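Local coordinates for uncharacterized protein MJ0100 (Methanocaldococcus jannaschii, PDB 3KPB), which is probably a sulfurtransferase that makes homocysteine from aspartate semialdehyde and sulfide, here represented by its C-terminal CBS domain pair, which binds S-adenosylmethionine and methylthioadenosine, at residues Ala85-Val96 and Ile108-Phe118. Residues are numbered along the deposited sequence; the frame is centred on the assembly and turned at random. Where two conformers were deposited one is given.
Sequences AIKMSKYNISGV and IVTSEDISRLF. With SAM (S-adenosylmethionine), chain E.
Met88 lays its methyl CE over the first turn of helix 111-118, 3.7 Å from Ile114 CG1 and close to Ser111 CA. The chain bends at its last torsion (chi3 -56°), which turns CE across Ile114. One turn earlier, Ala85 CB meets Ile114 CG2 and the edge of the poorly ordered Phe118 ring, 3.9 Å from CE2, near the ring plane. Helix segments 85-91 and 111-118 cross at -127°, with axes 11.0 Å apart at closest approach.

Strand segments 95-96 and 108-110 pair antiparallel. Val96 N donates to Val109 O at 2.9 Å, and Val109 N returns a bond to Val96 O at 3.0 Å. Gly95 faces Thr110 in the neighbouring non-hydrogen-bonded pair. Ser94 O then takes Ser111 N at 2.9 Å, with the donor well above the carbonyl plane. Ile108 CG1 lies against Val96 O.

Thr110 OG1 receives Asp113 N, and Asp113 OD2 receives Thr110 N at 3.0 Å. This capping box fixes the start of helix 111-118.

Where the loop enters strand 95-99, Gly95 O accepts the adenine N6 of S-adenosylmethionine at 2.8 Å, and Ile93 CD1 packs near N6. Ser94 OG bonds His34 and, weakly, the ligand amine. With strand 75-76, helix 81-91, the hairpin and helix 111-118 complete the βαββα fold of the second CBS motif; the loop before strand 95-99 lines the S-adenosylmethionine site, and the strand-to-helix junction at 110-113 belongs to a methylthioadenosine site.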
loop_
_atom_site.group_PDB
_atom_site.type_symbol
_atom_site.label_atom_id
_atom_site.label_comp_id
_atom_site.label_asym_id
_atom_site.label_seq_id
_atom_site.Cartn_x
_atom_site.Cartn_y
_atom_site.Cartn_z
ATOM N N ALA A 85 -13.488 10.775 7.872
ATOM C CA ALA A 85 -12.335 11.479 7.306
ATOM C C ALA A 85 -11.295 11.825 8.375
ATOM O O ALA A 85 -10.098 11.595 8.176
ATOM C CB ALA A 85 -12.788 12.735 6.563
ATOM N N ILE A 86 -11.749 12.360 9.508
ATOM C CA ILE A 86 -10.828 12.707 10.595
ATOM C C ILE A 86 -10.136 11.470 11.182
ATOM O O ILE A 86 -8.927 11.496 11.430
ATOM C CB ILE A 86 -11.508 13.572 11.687
ATOM C CG1 ILE A 86 -11.839 14.957 11.117
ATOM C CG2 ILE A 86 -10.611 13.706 12.932
ATOM C CD1 ILE A 86 -13.040 15.638 11.761
ATOM N N LYS A 87 -10.901 10.393 11.379
ATOM C CA LYS A 87 -10.363 9.100 11.823
ATOM C C LYS A 87 -9.235 8.641 10.920
ATOM O O LYS A 87 -8.205 8.150 11.390
ATOM C CB LYS A 87 -11.445 8.022 11.774
ATOM C CG LYS A 87 -12.105 7.698 13.085
ATOM C CD LYS A 87 -13.155 6.624 12.876
ATOM C CE LYS A 87 -13.957 6.405 14.138
ATOM N NZ LYS A 87 -15.268 5.761 13.852
ATOM N N MET A 88 -9.443 8.790 9.618
ATOM C CA MET A 88 -8.470 8.310 8.659
ATOM C C MET A 88 -7.194 9.158 8.641
ATOM O O MET A 88 -6.103 8.603 8.512
ATOM C CB MET A 88 -9.102 8.132 7.276
ATOM C CG MET A 88 -10.171 7.031 7.259
ATOM S SD MET A 88 -10.705 6.496 5.621
ATOM C CE MET A 88 -11.229 8.067 4.911
ATOM N N SER A 89 -7.316 10.478 8.804
ATOM C CA SER A 89 -6.120 11.320 8.968
ATOM C C SER A 89 -5.392 11.050 10.295
ATOM O O SER A 89 -4.157 11.019 10.334
ATOM C CB SER A 89 -6.440 12.815 8.806
ATOM O OG SER A 89 -7.683 13.156 9.409
ATOM N N LYS A 90 -6.161 10.841 11.363
ATOM C CA LYS A 90 -5.598 10.621 12.698
ATOM C C LYS A 90 -4.770 9.339 12.790
ATOM O O LYS A 90 -3.684 9.342 13.371
ATOM C CB LYS A 90 -6.697 10.607 13.767
ATOM C CG LYS A 90 -6.159 10.573 15.198
ATOM C CD LYS A 90 -7.243 10.267 16.215
ATOM C CE LYS A 90 -6.668 10.237 17.630
ATOM N NZ LYS A 90 -7.715 9.985 18.658
ATOM N N TYR A 91 -5.284 8.254 12.219
ATOM C CA TYR A 91 -4.608 6.960 12.273
ATOM C C TYR A 91 -3.774 6.676 11.033
ATOM O O TYR A 91 -3.121 5.630 10.943
ATOM C CB TYR A 91 -5.625 5.845 12.494
ATOM C CG TYR A 91 -6.255 5.905 13.858
ATOM C CD1 TYR A 91 -5.561 5.459 14.983
ATOM C CD2 TYR A 91 -7.539 6.417 14.032
ATOM C CE1 TYR A 91 -6.129 5.517 16.245
ATOM C CE2 TYR A 91 -8.120 6.481 15.293
ATOM C CZ TYR A 91 -7.408 6.029 16.393
ATOM O OH TYR A 91 -7.979 6.088 17.642
ATOM N N ASN A 92 -3.793 7.618 10.091
ATOM C CA ASN A 92 -3.080 7.493 8.818
ATOM C C ASN A 92 -3.450 6.184 8.109
ATOM O O ASN A 92 -2.589 5.390 7.715
ATOM C CB ASN A 92 -1.564 7.651 9.025
ATOM C CG ASN A 92 -0.779 7.629 7.718
ATOM O OD1 ASN A 92 -1.178 8.233 6.720
ATOM N ND2 ASN A 92 0.350 6.930 7.725
ATOM N N ILE A 93 -4.755 5.968 7.982
ATOM C CA ILE A 93 -5.303 4.834 7.247
ATOM C C ILE A 93 -6.128 5.349 6.071
ATOM O O ILE A 93 -6.494 6.527 6.028
ATOM C CB ILE A 93 -6.163 3.919 8.149
ATOM C CG1 ILE A 93 -7.280 4.729 8.822
ATOM C CG2 ILE A 93 -5.284 3.192 9.173
ATOM C CD1 ILE A 93 -8.222 3.910 9.668
ATOM N N SER A 94 -6.421 4.466 5.123
ATOM C CA SER A 94 -7.091 4.863 3.889
ATOM C C SER A 94 -8.375 4.078 3.623
ATOM O O SER A 94 -9.005 4.257 2.581
ATOM C CB SER A 94 -6.128 4.720 2.708
ATOM O OG SER A 94 -5.575 3.414 2.658
ATOM N N GLY A 95 -8.751 3.197 4.548
ATOM C CA GLY A 95 -9.999 2.438 4.432
ATOM C C GLY A 95 -10.502 2.001 5.793
ATOM O O GLY A 95 -9.719 1.554 6.630
ATOM N N VAL A 96 -11.802 2.149 6.030
ATOM C CA VAL A 96 -12.401 1.673 7.275
ATOM C C VAL A 96 -13.618 0.811 6.960
ATOM O O VAL A 96 -14.475 1.212 6.169
ATOM C CB VAL A 96 -12.787 2.827 8.255
ATOM C CG1 VAL A 96 -11.565 3.641 8.651
ATOM C CG2 VAL A 96 -13.856 3.733 7.662
ATOM N N ILE A 108 -17.463 -0.789 3.170
ATOM C CA ILE A 108 -16.179 -0.170 3.465
ATOM C C ILE A 108 -16.115 1.212 2.824
ATOM O O ILE A 108 -16.649 1.432 1.732
ATOM C CB ILE A 108 -14.980 -1.059 3.031
ATOM C CG1 ILE A 108 -13.654 -0.433 3.478
ATOM C CG2 ILE A 108 -14.996 -1.308 1.518
ATOM C CD1 ILE A 108 -12.568 -1.435 3.770
ATOM N N VAL A 109 -15.482 2.139 3.537
ATOM C CA VAL A 109 -15.268 3.501 3.063
ATOM C C VAL A 109 -13.771 3.764 2.895
ATOM O O VAL A 109 -12.986 3.531 3.813
ATOM C CB VAL A 109 -15.895 4.537 4.034
ATOM C CG1 VAL A 109 -15.471 5.954 3.678
ATOM C CG2 VAL A 109 -17.413 4.431 4.008
ATOM N N THR A 110 -13.386 4.253 1.720
ATOM C CA THR A 110 -11.992 4.585 1.458
ATOM C C THR A 110 -11.766 6.098 1.391
ATOM O O THR A 110 -12.720 6.878 1.295
ATOM C CB THR A 110 -11.470 3.907 0.166
ATOM O OG1 THR A 110 -12.079 4.514 -0.980
ATOM C CG2 THR A 110 -11.778 2.408 0.172
ATOM N N SER A 111 -10.492 6.485 1.443
ATOM C CA SER A 111 -10.059 7.879 1.337
ATOM C C SER A 111 -10.206 8.410 -0.087
ATOM O O SER A 111 -10.053 9.612 -0.319
ATOM C CB SER A 111 -8.604 8.017 1.795
ATOM O OG SER A 111 -7.735 7.242 0.985
ATOM N N GLU A 112 -10.476 7.511 -1.033
ATOM C CA GLU A 112 -10.816 7.909 -2.396
ATOM C C GLU A 112 -12.317 8.145 -2.476
ATOM O O GLU A 112 -12.766 9.076 -3.146
ATOM C CB GLU A 112 -10.383 6.855 -3.418
ATOM C CG GLU A 112 -8.873 6.744 -3.617
ATOM C CD GLU A 112 -8.227 5.654 -2.772
ATOM O OE1 GLU A 112 -7.243 5.049 -3.250
ATOM O OE2 GLU A 112 -8.695 5.396 -1.639
ATOM N N ASP A 113 -13.084 7.299 -1.782
ATOM C CA ASP A 113 -14.531 7.480 -1.659
ATOM C C ASP A 113 -14.817 8.861 -1.057
ATOM O O ASP A 113 -15.720 9.572 -1.511
ATOM C CB ASP A 113 -15.162 6.380 -0.787
ATOM C CG ASP A 113 -15.144 4.998 -1.444
ATOM O OD1 ASP A 113 -15.062 4.902 -2.689
ATOM O OD2 ASP A 113 -15.225 3.998 -0.698
ATOM N N ILE A 114 -14.017 9.231 -0.052
ATOM C CA ILE A 114 -14.079 10.541 0.617
ATOM C C ILE A 114 -13.560 11.689 -0.269
ATOM O O ILE A 114 -14.199 12.744 -0.354
ATOM C CB ILE A 114 -13.317 10.522 1.993
ATOM C CG1 ILE A 114 -14.016 9.621 3.031
ATOM C CG2 ILE A 114 -13.106 11.937 2.541
ATOM C CD1 ILE A 114 -15.565 9.552 2.902
ATOM N N SER A 115 -12.404 11.475 -0.908
ATOM C CA SER A 115 -11.817 12.438 -1.849
ATOM C C SER A 115 -12.858 12.985 -2.821
ATOM O O SER A 115 -12.798 14.148 -3.227
ATOM C CB SER A 115 -10.677 11.779 -2.635
ATOM O OG SER A 115 -10.019 12.758 -3.478
ATOM N N ARG A 116 -13.803 12.127 -3.203
ATOM C CA ARG A 116 -14.885 12.517 -4.096
ATOM C C ARG A 116 -15.842 13.485 -3.422
ATOM O O ARG A 116 -16.191 14.520 -3.993
ATOM C CB ARG A 116 -15.662 11.293 -4.557
ATOM C CG ARG A 116 -15.164 10.699 -5.847
ATOM C CD ARG A 116 -16.187 9.726 -6.386
ATOM N NE ARG A 116 -16.004 8.382 -5.840
ATOM C CZ ARG A 116 -16.617 7.895 -4.761
ATOM N NH1 ARG A 116 -17.487 8.632 -4.070
ATOM N NH2 ARG A 116 -16.357 6.653 -4.373
ATOM N N LEU A 117 -16.253 13.139 -2.203
ATOM C CA LEU A 117 -17.241 13.919 -1.455
ATOM C C LEU A 117 -16.753 15.306 -1.006
ATOM O O LEU A 117 -17.560 16.142 -0.593
ATOM C CB LEU A 117 -17.780 13.111 -0.267
ATOM C CG LEU A 117 -18.666 11.901 -0.594
ATOM C CD1 LEU A 117 -19.040 11.177 0.686
ATOM C CD2 LEU A 117 -19.926 12.298 -1.371
ATOM N N PHE A 118 -15.445 15.547 -1.093
ATOM C CA PHE A 118 -14.883 16.871 -0.797
ATOM C C PHE A 118 -14.493 17.654 -2.066
ATOM O O PHE A 118 -14.365 18.882 -2.026
ATOM C CB PHE A 118 -13.704 16.778 0.192
ATOM C CG PHE A 118 -14.089 16.287 1.578
ATOM C CD1 PHE A 118 -15.403 16.388 2.042
ATOM C CD2 PHE A 118 -13.123 15.753 2.431
ATOM C CE1 PHE A 118 -15.754 15.941 3.319
ATOM C CE2 PHE A 118 -13.464 15.308 3.714
ATOM C CZ PHE A 118 -14.783 15.402 4.156
HETATM N N SAM E . -3.066 2.782 4.645
HETATM C CA SAM E . -1.896 1.990 5.055
HETATM C C SAM E . -2.155 0.505 4.781
HETATM O O SAM E . -2.744 0.136 3.761
HETATM O OXT SAM E . -1.774 -0.365 5.569
HETATM C CB SAM E . -1.638 2.197 6.550
HETATM C CG SAM E . -0.141 2.148 6.862
HETATM S SD SAM E . 0.281 0.900 8.131
HETATM C CE SAM E . 2.039 0.791 7.882
HETATM C "C5'" SAM E . -0.229 -0.754 7.542
HETATM C "C4'" SAM E . -1.216 -1.436 8.488
HETATM O "O4'" SAM E . -2.410 -0.648 8.611
HETATM C "C3'" SAM E . -1.675 -2.743 7.847
HETATM O "O3'" SAM E . -1.010 -3.818 8.504
HETATM C "C2'" SAM E . -3.173 -2.802 8.136
HETATM O "O2'" SAM E . -3.468 -4.011 8.844
HETATM C "C1'" SAM E . -3.409 -1.586 9.036
HETATM N N9 SAM E . -4.752 -1.037 8.753
HETATM C C8 SAM E . -5.190 -0.590 7.573
HETATM N N7 SAM E . -6.453 -0.177 7.700
HETATM C C5 SAM E . -6.818 -0.361 8.967
HETATM C C6 SAM E . -7.989 -0.128 9.677
HETATM N N6 SAM E . -9.058 0.398 9.086
HETATM N N1 SAM E . -8.028 -0.438 10.981
HETATM C C2 SAM E . -6.975 -0.960 11.588
HETATM N N3 SAM E . -5.844 -1.197 10.939
HETATM C C4 SAM E . -5.740 -0.910 9.634
#